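Local coordinates for protein methyl transferase from Methanosarcina acetivorans (Methanosarcina acetivorans, PDB 6MRO) that probably transfers methyl groups from S-adenosyl-L-methionine to an acceptor substrate, and binds the product S-adenosyl-L-homocysteine together with calcium ions, at residues D61-K64 with R65-S68; S106-F109 with H110-T113; R151-K155 with A156-S160. The protein carries 1 engineered substitution. All coordinates share one frame; numbering follows the deposited sequence. Where two conformers were deposited one is given.

Contact 1: residues D61-K64 with R65-S68; sequences DLAK and RAIS. Engineered in segment 65-68: R65 (natural residue Asp). With SAH (S-adenosyl-L-homocysteine), chain B.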
ATOM      1  N   ASP A  61       4.138   6.220   7.161  1.00 21.62           N
ATOM      2  CA  ASP A  61       4.026   5.035   8.001  1.00 20.31           C
ATOM      3  C   ASP A  61       4.029   5.476   9.455  1.00 20.51           C
ATOM      4  O   ASP A  61       4.648   6.482   9.805  1.00 23.49           O
ATOM      5  CB  ASP A  61       5.170   4.048   7.732  1.00 19.85           C
ATOM      6  CG  ASP A  61       4.856   2.631   8.214  1.00 17.57           C
ATOM      7  OD1 ASP A  61       4.856   2.391   9.443  1.00 20.34           O
ATOM      8  OD2 ASP A  61       4.622   1.749   7.357  1.00 17.38           O
ATOM      9  N   LEU A  62       3.340   4.698  10.293  1.00 21.76           N
ATOM     10  CA  LEU A  62       3.276   4.989  11.726  1.00 23.70           C
ATOM     11  C   LEU A  62       4.610   4.754  12.430  1.00 22.42           C
ATOM     12  O   LEU A  62       4.909   5.416  13.427  1.00 24.60           O
ATOM     13  CB  LEU A  62       2.198   4.123  12.378  1.00 23.40           C
ATOM     14  CG  LEU A  62       0.752   4.601  12.353  1.00 30.92           C
ATOM     15  CD1 LEU A  62      -0.132   3.519  12.977  1.00 33.24           C
ATOM     16  CD2 LEU A  62       0.622   5.922  13.112  1.00 35.86           C
ATOM     17  N   ALA A  63       5.424   3.836  11.932  1.00 22.20           N
ATOM     18  CA  ALA A  63       6.606   3.369  12.653  1.00 21.89           C
ATOM     19  C   ALA A  63       7.802   4.245  12.309  1.00 21.74           C
ATOM     20  O   ALA A  63       8.263   4.240  11.167  1.00 21.07           O
ATOM     21  CB  ALA A  63       6.887   1.914  12.291  1.00 22.03           C
ATOM     22  N   LYS A  64       8.337   4.971  13.302  1.00 23.69           N
ATOM     23  CA  LYS A  64       9.506   5.796  13.027  1.00 25.86           C
ATOM     24  C   LYS A  64      10.691   4.951  12.591  1.00 26.41           C
ATOM     25  O   LYS A  64      11.489   5.383  11.753  1.00 28.49           O
ATOM     26  CB  LYS A  64       9.886   6.641  14.244  1.00 33.10           C
ATOM     27  CG  LYS A  64       8.739   7.391  14.881  1.00 39.00           C
ATOM     28  CD  LYS A  64       9.215   8.194  16.095  1.00 44.15           C
ATOM     29  CE  LYS A  64       9.969   7.304  17.070  1.00 48.43           C
ATOM     30  NZ  LYS A  64       9.113   6.216  17.640  1.00 49.03           N
ATOM     31  N   ARG A  65      10.836   3.748  13.159  1.00 23.97           N
ATOM     32  CA  ARG A  65      11.943   2.880  12.765  1.00 28.42           C
ATOM     33  C   ARG A  65      11.871   2.530  11.283  1.00 24.68           C
ATOM     34  O   ARG A  65      12.888   2.562  10.576  1.00 24.16           O
ATOM     35  CB  ARG A  65      11.946   1.616  13.626  1.00 35.32           C
ATOM     36  CG  ARG A  65      12.830   0.484  13.110  1.00 37.61           C
ATOM     37  CD  ARG A  65      14.289   0.837  13.218  1.00 38.33           C
ATOM     38  NE  ARG A  65      15.159  -0.300  12.933  1.00 37.60           N
ATOM     39  CZ  ARG A  65      15.597  -1.160  13.850  1.00 42.89           C
ATOM     40  NH1 ARG A  65      15.230  -1.025  15.118  1.00 44.04           N
ATOM     41  NH2 ARG A  65      16.396  -2.161  13.500  1.00 42.10           N
ATOM     42  N   ALA A  66      10.677   2.194  10.787  1.00 22.37           N
ATOM     43  CA  ALA A  66      10.549   1.882   9.370  1.00 20.46           C
ATOM     44  C   ALA A  66      10.868   3.106   8.516  1.00 21.20           C
ATOM     45  O   ALA A  66      11.621   3.016   7.535  1.00 22.50           O
ATOM     46  CB  ALA A  66       9.141   1.357   9.080  1.00 19.28           C
ATOM     47  N   ILE A  67      10.303   4.263   8.879  1.00 24.76           N
ATOM     48  CA  ILE A  67      10.580   5.496   8.142  1.00 22.30           C
ATOM     49  C   ILE A  67      12.076   5.825   8.176  1.00 23.88           C
ATOM     50  O   ILE A  67      12.665   6.196   7.151  1.00 24.32           O
ATOM     51  CB  ILE A  67       9.710   6.649   8.685  1.00 22.62           C
ATOM     52  CG1 ILE A  67       8.221   6.421   8.318  1.00 19.80           C
ATOM     53  CG2 ILE A  67      10.220   8.022   8.179  1.00 22.78           C
ATOM     54  CD1 ILE A  67       7.949   6.269   6.816  1.00 23.54           C
ATOM     55  N   SER A  68      12.713   5.674   9.344  0.50 24.71           N
ATOM     56  CA  SER A  68      14.146   5.948   9.441  0.50 27.05           C
ATOM     57  C   SER A  68      14.947   5.014   8.544  0.50 25.50           C
ATOM     58  O   SER A  68      15.878   5.449   7.853  0.50 25.45           O
ATOM     59  CB  SER A  68      14.610   5.820  10.893  0.50 30.02           C
ATOM     60  OG  SER A  68      14.033   6.833  11.693  0.50 33.50           O
TER
HETATM   61  N   SAH B 201       4.047  -1.501   2.644  1.00 14.59           N
HETATM   62  CA  SAH B 201       5.169  -2.086   3.403  1.00 14.90           C
HETATM   63  CB  SAH B 201       4.738  -2.412   4.827  1.00 15.24           C
HETATM   64  CG  SAH B 201       3.465  -3.255   4.907  1.00 17.86           C
HETATM   65  SD  SAH B 201       3.062  -3.802   6.582  1.00 18.28           S
HETATM   66  C   SAH B 201       5.713  -3.339   2.735  1.00 19.19           C
HETATM   67  O   SAH B 201       5.134  -3.839   1.759  1.00 17.37           O
HETATM   68  OXT SAH B 201       6.739  -3.874   3.181  1.00 20.22           O
HETATM   69  C5' SAH B 201       1.821  -2.522   6.947  1.00 18.96           C
HETATM   70  C4' SAH B 201       2.444  -1.178   7.332  1.00 19.05           C
HETATM   71  O4' SAH B 201       1.402  -0.251   7.609  1.00 22.38           O
HETATM   72  C3' SAH B 201       3.358  -1.209   8.556  1.00 16.93           C
HETATM   73  O3' SAH B 201       4.608  -0.655   8.174  1.00 16.83           O
HETATM   74  C2' SAH B 201       2.614  -0.368   9.585  1.00 19.04           C
HETATM   75  O2' SAH B 201       3.448   0.365  10.471  1.00 20.99           O
HETATM   76  C1' SAH B 201       1.784   0.553   8.706  1.00 17.40           C
HETATM   77  N9  SAH B 201       0.559   1.082   9.316  1.00 22.07           N
HETATM   78  C8  SAH B 201      -0.410   0.398  10.018  1.00 23.00           C
HETATM   79  N7  SAH B 201      -1.384   1.265  10.347  1.00 22.27           N
HETATM   80  C5  SAH B 201      -1.060   2.482   9.846  1.00 22.76           C
HETATM   81  C6  SAH B 201      -1.687   3.724   9.888  1.00 24.55           C
HETATM   82  N6  SAH B 201      -2.847   3.877  10.514  1.00 26.03           N
HETATM   83  N1  SAH B 201      -1.091   4.795   9.276  1.00 19.99           N
HETATM   84  C2  SAH B 201       0.116   4.648   8.618  1.00 19.05           C
HETATM   85  N3  SAH B 201       0.748   3.425   8.585  1.00 19.09           N
HETATM   86  C4  SAH B 201       0.151   2.365   9.182  1.00 19.76           C

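Contact 2: residues S106-F109 with H110-T113; sequences SGLF and HVIT. With SAH (S-adenosyl-L-homocysteine), chain B.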
ATOM      1  N   SER A 106       0.448  -1.602  -0.023  1.00 15.06           N
ATOM      2  CA  SER A 106       1.072  -2.926  -0.063  1.00 16.84           C
ATOM      3  C   SER A 106       0.943  -3.492   1.348  1.00 20.59           C
ATOM      4  O   SER A 106       1.844  -3.343   2.172  1.00 17.97           O
ATOM      5  CB  SER A 106       2.558  -2.832  -0.522  1.00 17.75           C
ATOM      6  OG  SER A 106       3.234  -4.094  -0.486  1.00 17.44           O
ATOM      7  N   GLY A 107      -0.200  -4.119   1.632  1.00 16.67           N
ATOM      8  CA  GLY A 107      -0.431  -4.699   2.942  1.00 18.65           C
ATOM      9  C   GLY A 107      -0.991  -3.791   4.026  1.00 19.69           C
ATOM     10  O   GLY A 107      -1.122  -4.250   5.179  1.00 21.17           O
ATOM     11  N   LEU A 108      -1.329  -2.532   3.727  1.00 17.27           N
ATOM     12  CA  LEU A 108      -1.923  -1.693   4.772  1.00 16.37           C
ATOM     13  C   LEU A 108      -3.409  -1.996   4.949  1.00 19.58           C
ATOM     14  O   LEU A 108      -3.873  -2.237   6.071  1.00 17.35           O
ATOM     15  CB  LEU A 108      -1.715  -0.207   4.464  1.00 15.97           C
ATOM     16  CG  LEU A 108      -2.414   0.759   5.444  1.00 19.81           C
ATOM     17  CD1 LEU A 108      -1.971   0.501   6.915  1.00 17.31           C
ATOM     18  CD2 LEU A 108      -2.201   2.249   5.073  1.00 17.06           C
ATOM     19  N   PHE A 109      -4.173  -1.979   3.854  1.00 19.62           N
ATOM     20  CA  PHE A 109      -5.588  -2.328   3.936  1.00 18.93           C
ATOM     21  C   PHE A 109      -5.771  -3.605   4.735  1.00 20.80           C
ATOM     22  O   PHE A 109      -6.680  -3.702   5.566  1.00 22.19           O
ATOM     23  CB  PHE A 109      -6.190  -2.491   2.543  1.00 20.00           C
ATOM     24  CG  PHE A 109      -7.596  -3.032   2.561  1.00 21.12           C
ATOM     25  CD1 PHE A 109      -8.646  -2.247   3.010  1.00 27.15           C
ATOM     26  CD2 PHE A 109      -7.854  -4.332   2.161  1.00 24.45           C
ATOM     27  CE1 PHE A 109      -9.952  -2.743   3.039  1.00 26.97           C
ATOM     28  CE2 PHE A 109      -9.152  -4.841   2.185  1.00 27.38           C
ATOM     29  CZ  PHE A 109     -10.198  -4.051   2.624  1.00 28.17           C
ATOM     30  N   HIS A 110      -4.853  -4.562   4.539  1.00 22.46           N
ATOM     31  CA  HIS A 110      -4.880  -5.847   5.229  1.00 27.96           C
ATOM     32  C   HIS A 110      -4.933  -5.689   6.744  1.00 29.16           C
ATOM     33  O   HIS A 110      -5.558  -6.501   7.428  1.00 29.36           O
ATOM     34  CB  HIS A 110      -3.644  -6.658   4.801  1.00 32.19           C
ATOM     35  CG  HIS A 110      -3.444  -7.935   5.558  1.00 38.93           C
ATOM     36  ND1 HIS A 110      -4.246  -9.044   5.379  1.00 39.56           N
ATOM     37  CD2 HIS A 110      -2.508  -8.292   6.472  1.00 39.09           C
ATOM     38  CE1 HIS A 110      -3.827 -10.021   6.165  1.00 39.81           C
ATOM     39  NE2 HIS A 110      -2.771  -9.592   6.837  1.00 39.55           N
ATOM     40  N   VAL A 111      -4.294  -4.651   7.294  1.00 25.51           N
ATOM     41  CA  VAL A 111      -4.230  -4.514   8.746  1.00 25.54           C
ATOM     42  C   VAL A 111      -5.215  -3.501   9.299  1.00 27.80           C
ATOM     43  O   VAL A 111      -5.420  -3.469  10.520  1.00 33.91           O
ATOM     44  CB  VAL A 111      -2.801  -4.169   9.227  1.00 27.64           C
ATOM     45  CG1 VAL A 111      -1.823  -5.230   8.775  1.00 26.78           C
ATOM     46  CG2 VAL A 111      -2.374  -2.793   8.747  1.00 25.51           C
ATOM     47  N   ILE A 112      -5.836  -2.680   8.449  1.00 25.21           N
ATOM     48  CA  ILE A 112      -6.842  -1.734   8.915  1.00 27.08           C
ATOM     49  C   ILE A 112      -8.012  -2.497   9.524  1.00 33.33           C
ATOM     50  O   ILE A 112      -8.542  -3.440   8.921  1.00 36.01           O
ATOM     51  CB  ILE A 112      -7.289  -0.845   7.743  1.00 27.64           C
ATOM     52  CG1 ILE A 112      -6.130   0.023   7.252  1.00 22.41           C
ATOM     53  CG2 ILE A 112      -8.487   0.041   8.136  1.00 30.21           C
ATOM     54  CD1 ILE A 112      -5.617   1.032   8.297  1.00 24.20           C
ATOM     55  N   THR A 113      -8.429  -2.092  10.724  1.00 34.14           N
ATOM     56  CA  THR A 113      -9.507  -2.787  11.416  1.00 39.54           C
ATOM     57  C   THR A 113     -10.866  -2.415  10.831  1.00 37.25           C
ATOM     58  O   THR A 113     -11.029  -1.391  10.163  1.00 34.01           O
ATOM     59  CB  THR A 113      -9.517  -2.467  12.913  1.00 40.72           C
ATOM     60  OG1 THR A 113      -9.919  -1.102  13.101  1.00 40.43           O
ATOM     61  CG2 THR A 113      -8.134  -2.679  13.522  1.00 41.85           C
TER
HETATM   62  N   SAH B 201       4.047  -1.501   2.644  1.00 14.59           N
HETATM   63  CA  SAH B 201       5.169  -2.086   3.403  1.00 14.90           C
HETATM   64  CB  SAH B 201       4.738  -2.412   4.827  1.00 15.24           C
HETATM   65  CG  SAH B 201       3.465  -3.255   4.907  1.00 17.86           C
HETATM   66  SD  SAH B 201       3.062  -3.802   6.582  1.00 18.28           S
HETATM   67  C   SAH B 201       5.713  -3.339   2.735  1.00 19.19           C
HETATM   68  O   SAH B 201       5.134  -3.839   1.759  1.00 17.37           O
HETATM   69  OXT SAH B 201       6.739  -3.874   3.181  1.00 20.22           O
HETATM   70  C5' SAH B 201       1.821  -2.522   6.947  1.00 18.96           C
HETATM   71  C4' SAH B 201       2.444  -1.178   7.332  1.00 19.05           C
HETATM   72  O4' SAH B 201       1.402  -0.251   7.609  1.00 22.38           O
HETATM   73  C3' SAH B 201       3.358  -1.209   8.556  1.00 16.93           C
HETATM   74  O3' SAH B 201       4.608  -0.655   8.174  1.00 16.83           O
HETATM   75  C2' SAH B 201       2.614  -0.368   9.585  1.00 19.04           C
HETATM   76  O2' SAH B 201       3.448   0.365  10.471  1.00 20.99           O
HETATM   77  C1' SAH B 201       1.784   0.553   8.706  1.00 17.40           C
HETATM   78  N9  SAH B 201       0.559   1.082   9.316  1.00 22.07           N
HETATM   79  C8  SAH B 201      -0.410   0.398  10.018  1.00 23.00           C
HETATM   80  N7  SAH B 201      -1.384   1.265  10.347  1.00 22.27           N
HETATM   81  C5  SAH B 201      -1.060   2.482   9.846  1.00 22.76           C
HETATM   82  C6  SAH B 201      -1.687   3.724   9.888  1.00 24.55           C
HETATM   83  N6  SAH B 201      -2.847   3.877  10.514  1.00 26.03           N
HETATM   84  N1  SAH B 201      -1.091   4.795   9.276  1.00 19.99           N
HETATM   85  C2  SAH B 201       0.116   4.648   8.618  1.00 19.05           C
HETATM   86  N3  SAH B 201       0.748   3.425   8.585  1.00 19.09           N
HETATM   87  C4  SAH B 201       0.151   2.365   9.182  1.00 19.76           C

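Contact 3: residues R151-K155 with A156-S160; sequences RRASK and AEIES. With CA (calcium ion), chain D.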
ATOM      1  N   ARG A 151      -6.982 -12.332   8.986  0.70 36.60           N
ATOM      2  CA  ARG A 151      -8.009 -12.061   7.988  0.70 35.74           C
ATOM      3  C   ARG A 151      -7.415 -12.116   6.586  0.70 32.10           C
ATOM      4  O   ARG A 151      -6.221 -11.881   6.383  0.70 32.60           O
ATOM      5  CB  ARG A 151      -8.639 -10.683   8.215  0.70 38.14           C
ATOM      6  CG  ARG A 151      -9.662 -10.603   9.334  0.70 39.56           C
ATOM      7  CD  ARG A 151     -10.071  -9.149   9.566  0.70 39.98           C
ATOM      8  NE  ARG A 151      -8.906  -8.312   9.844  0.70 39.43           N
ATOM      9  CZ  ARG A 151      -8.876  -6.989   9.705  0.70 38.33           C
ATOM     10  NH1 ARG A 151      -7.761  -6.321   9.987  0.70 37.89           N
ATOM     11  NH2 ARG A 151      -9.955  -6.337   9.291  0.70 35.76           N
ATOM     12  N   ARG A 152      -8.254 -12.449   5.612  1.00 27.49           N
ATOM     13  CA  ARG A 152      -7.893 -12.318   4.209  1.00 23.38           C
ATOM     14  C   ARG A 152      -9.091 -11.725   3.479  1.00 22.73           C
ATOM     15  O   ARG A 152     -10.239 -11.916   3.888  1.00 25.76           O
ATOM     16  CB  ARG A 152      -7.481 -13.661   3.572  1.00 26.74           C
ATOM     17  CG  ARG A 152      -6.348 -14.403   4.307  1.00 28.80           C
ATOM     18  CD  ARG A 152      -5.656 -15.433   3.399  1.00 31.07           C
ATOM     19  NE  ARG A 152      -6.563 -16.487   2.932  1.00 30.49           N
ATOM     20  CZ  ARG A 152      -6.905 -17.562   3.636  1.00 30.76           C
ATOM     21  NH1 ARG A 152      -6.419 -17.747   4.860  1.00 33.21           N
ATOM     22  NH2 ARG A 152      -7.740 -18.454   3.116  1.00 31.35           N
ATOM     23  N   ALA A 153      -8.825 -10.996   2.405  1.00 23.16           N
ATOM     24  CA  ALA A 153      -9.865 -10.213   1.753  1.00 22.43           C
ATOM     25  C   ALA A 153     -10.407 -10.979   0.552  1.00 24.75           C
ATOM     26  O   ALA A 153      -9.639 -11.465  -0.282  1.00 23.46           O
ATOM     27  CB  ALA A 153      -9.332  -8.842   1.334  1.00 22.79           C
ATOM     28  N   SER A 154     -11.728 -11.115   0.489  1.00 24.00           N
ATOM     29  CA  SER A 154     -12.368 -11.707  -0.675  1.00 24.30           C
ATOM     30  C   SER A 154     -12.670 -10.615  -1.691  1.00 24.20           C
ATOM     31  O   SER A 154     -12.593  -9.426  -1.389  1.00 23.65           O
ATOM     32  CB  SER A 154     -13.655 -12.419  -0.280  1.00 26.01           C
ATOM     33  OG  SER A 154     -14.608 -11.468   0.153  1.00 26.69           O
ATOM     34  N   LYS A 155     -13.007 -11.021  -2.917  1.00 24.90           N
ATOM     35  CA  LYS A 155     -13.394 -10.020  -3.903  1.00 26.19           C
ATOM     36  C   LYS A 155     -14.651  -9.287  -3.459  1.00 29.33           C
ATOM     37  O   LYS A 155     -14.769  -8.069  -3.645  1.00 29.95           O
ATOM     38  CB  LYS A 155     -13.596 -10.665  -5.272  1.00 30.80           C
ATOM     39  CG  LYS A 155     -12.361 -11.369  -5.783  1.00 36.50           C
ATOM     40  CD  LYS A 155     -12.640 -12.125  -7.068  1.00 41.68           C
ATOM     41  CE  LYS A 155     -11.854 -11.540  -8.215  1.00 42.92           C
ATOM     42  NZ  LYS A 155     -11.250 -12.630  -9.025  1.00 50.52           N
ATOM     43  N   ALA A 156     -15.582 -10.010  -2.833  1.00 27.48           N
ATOM     44  CA  ALA A 156     -16.803  -9.380  -2.342  1.00 28.81           C
ATOM     45  C   ALA A 156     -16.485  -8.342  -1.276  1.00 28.01           C
ATOM     46  O   ALA A 156     -17.040  -7.239  -1.280  1.00 30.25           O
ATOM     47  CB  ALA A 156     -17.758 -10.442  -1.797  1.00 30.46           C
ATOM     48  N   GLU A 157     -15.601  -8.689  -0.339  1.00 26.94           N
ATOM     49  CA  GLU A 157     -15.200  -7.734   0.687  1.00 26.28           C
ATOM     50  C   GLU A 157     -14.508  -6.523   0.074  1.00 25.13           C
ATOM     51  O   GLU A 157     -14.777  -5.384   0.472  1.00 25.55           O
ATOM     52  CB  GLU A 157     -14.293  -8.426   1.717  1.00 25.45           C
ATOM     53  CG  GLU A 157     -15.017  -9.537   2.481  1.00 29.96           C
ATOM     54  CD  GLU A 157     -14.078 -10.561   3.131  1.00 32.73           C
ATOM     55  OE1 GLU A 157     -14.549 -11.339   3.991  1.00 34.80           O
ATOM     56  OE2 GLU A 157     -12.887 -10.589   2.781  1.00 31.66           O
ATOM     57  N   ILE A 158     -13.657  -6.746  -0.929  1.00 24.11           N
ATOM     58  CA  ILE A 158     -12.977  -5.639  -1.598  1.00 23.17           C
ATOM     59  C   ILE A 158     -13.985  -4.760  -2.326  1.00 27.27           C
ATOM     60  O   ILE A 158     -13.979  -3.525  -2.194  1.00 25.26           O
ATOM     61  CB  ILE A 158     -11.894  -6.180  -2.550  1.00 23.13           C
ATOM     62  CG1 ILE A 158     -10.758  -6.807  -1.734  1.00 21.10           C
ATOM     63  CG2 ILE A 158     -11.328  -5.068  -3.448  1.00 25.84           C
ATOM     64  CD1 ILE A 158      -9.737  -7.547  -2.571  1.00 20.90           C
ATOM     65  N   GLU A 159     -14.901  -5.408  -3.039  1.00 25.47           N
ATOM     66  CA  GLU A 159     -15.932  -4.704  -3.790  1.00 26.81           C
ATOM     67  C   GLU A 159     -16.833  -3.902  -2.860  1.00 31.07           C
ATOM     68  O   GLU A 159     -17.150  -2.744  -3.135  1.00 28.17           O
ATOM     69  CB  GLU A 159     -16.767  -5.690  -4.607  1.00 32.84           C
ATOM     70  CG  GLU A 159     -16.075  -6.202  -5.860  1.00 32.36           C
ATOM     71  CD  GLU A 159     -16.963  -7.114  -6.686  1.00 36.95           C
ATOM     72  OE1 GLU A 159     -17.816  -6.594  -7.435  1.00 38.41           O
ATOM     73  OE2 GLU A 159     -16.806  -8.348  -6.584  1.00 39.63           O
ATOM     74  N   SER A 160     -17.235  -4.516  -1.751  1.00 28.50           N
ATOM     75  CA  SER A 160     -18.101  -3.845  -0.787  1.00 35.00           C
ATOM     76  C   SER A 160     -17.410  -2.641  -0.153  1.00 32.59           C
ATOM     77  O   SER A 160     -18.048  -1.610   0.099  1.00 30.01           O
ATOM     78  CB  SER A 160     -18.534  -4.825   0.297  1.00 40.15           C
ATOM     79  OG  SER A 160     -19.388  -4.173   1.213  1.00 43.89           O
TER
HETATM   80 CA    CA D 203     -12.282 -12.441   4.779  1.00 28.83          CA
HETATM   81  O   HOH W   1     -10.947 -13.719   6.270  1.00 28.13           O
HETATM   82  O   HOH W   2     -11.694 -10.405   6.036  1.00 33.85           O

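Contact 1: residues D61-K64 with R65-S68
I67 sets its terminal methyl against the root of D61 where strand 56-61 gives way to helix 64-76: CD1 lies 3.7 Å from D61 CB and keeps clear of the carboxylate. That carboxylate is turned to the cofactor product. With CG anti to the backbone N (chi1 -161°), the two oxygens reach the ribose of S-adenosyl-L-homocysteine, OD1 accepting from O2' at 2.7 Å and OD2 from O3' at 2.5 Å. This two-pronged grip on the ribose diol by an acidic residue at the end of the second strand is a hallmark of Rossmann-like methyltransferases. OD1 also closes an Asx turn, taking the N-H of A63 on its anti lone pair at 2.9 Å, and G42 N donates to OD2; the two backbone donors probably fix the rotation of the carboxylate and favour its charged form. L62 leads to the adenine instead, its CD1 3.4 Å from C5 of the base. A63 is the N-cap, and its carbonyl oxygen receives I67 N at 3.1 Å in a nearly straight bond (174°), while its methyl group meets that of A66, CB to CB, at 4.0 Å. One residue on, S68 N donates to K64 O. R65, engineered in place of the natural aspartate, makes its salt bridge with D69, one turn further along the helix. Around this first helical turn, I67 packs on F83 and V85 of strand 82-85 and on C41 of the loop after strand 35-39, K64 also touches V85, and A63 rests on Y7, which follows helix 2-6.

Contact 2: residues S106-F109 with H110-T113
L108 and V111 are brought together by their first torsions: L108 holds CG anti to its backbone N (chi1 175°), while V111, at chi1 -58°, sets CG2 between its own N and carbonyl carbon. CG2 thereby lies 3.8 Å from L108 CD1 and close to the L108 carbonyl oxygen. I112 adds its CD1 to the same leucine methyl at 3.9 Å, the two side chains crossing at a slant. L108 O takes two backbone donors, V111 N at 2.7 Å from well above the carbonyl plane and I112 N at 3.1 Å; the I112 N-H also makes a weak bond to F109 O. This tight turn follows strand 100-106, the fourth strand of the Rossmann-like methyltransferase core, whose C-terminal end borders the cofactor pocket. S106 grips the amino acid end of S-adenosyl-L-homocysteine twice: its carbonyl oxygen accepts from the ligand N at 2.9 Å, and its OG donates to the carboxylate O at 3.0 Å. G107 follows with a positive phi of 86°, at which a side chain would press on the preceding carbonyl oxygen. Further along the ligand, L108 CD1 lies where ribose and base join, 3.5 Å from C8 of the adenine. F109 turns from the ligand toward R117, which makes a cation-pi contact with its ring and donates a hydrogen bond to its carbonyl oxygen.

Contact 3: residues R151-K155 with A156-S160
S154 and E157 form a capping box at the start of helix 155-162, each side chain bonding to the other's backbone N-H. S154 is the N-cap: with its OG set between the backbone N and the carbonyl carbon (chi1 67°), it accepts from E157 N at 3.0 Å. In return, S154 N donates to E157 OE2 at 2.6 Å, meeting that oxygen from above the carboxylate plane. Backbone bonds of the first turn complete the hydrogen bonding, I158 N to S154 O and E159 N to K155 O. An alanine in place of S154 would remove the hydroxyl; E157 N would probably be left without its capping acceptor, and only the S154 N to E157 OE2 half of the box would remain.

Metal coordination uses the same glutamate. Its extended chain carries both oxygens to a calcium ion, OE1 at 2.6 Å and OE2 at 2.8 Å, so OE2 serves the metal and the cap at once. R152 contributes its carbonyl oxygen, not its guanidinium, whose NE bonds to S140 O; D141 and E146 complete the protein ligands, alongside two waters. A second calcium ion lies near this cluster of acids, and the positive metal charge probably offsets their mutual repulsion.

The apolar contact across the turn pairs A153 CB with I158 CG1 at 3.9 Å, and I158 continues onto Y188 and L190 of strand 184-193. Among the waters on the metal, water 1 lies 2.4 Å from the calcium ion and accepts from R152 N at 3.0 Å.

Overall arrangement
Contacts 1 and 2 take hold of one S-adenosyl-L-homocysteine from separate strand ends, their centres about 16 Å apart and their nearest atoms about 7 Å apart. Contact 1 serves the ribose and adenine; contact 2 serves the amino acid end and also borders the ribose and adenine. Contact 3 belongs to the calcium site, about 28 Å from contact 1 between centres and across the middle of the chain from it. Contacts 2 and 3 touch directly, with centres about 12 Å apart: F109 CE2 packs on A153 CB at 4.1 Å, joining the pocket loop to the calcium-binding segment, and, in the conformer given for R151, its NH1 probably donates to I112 O at 3.2 Å.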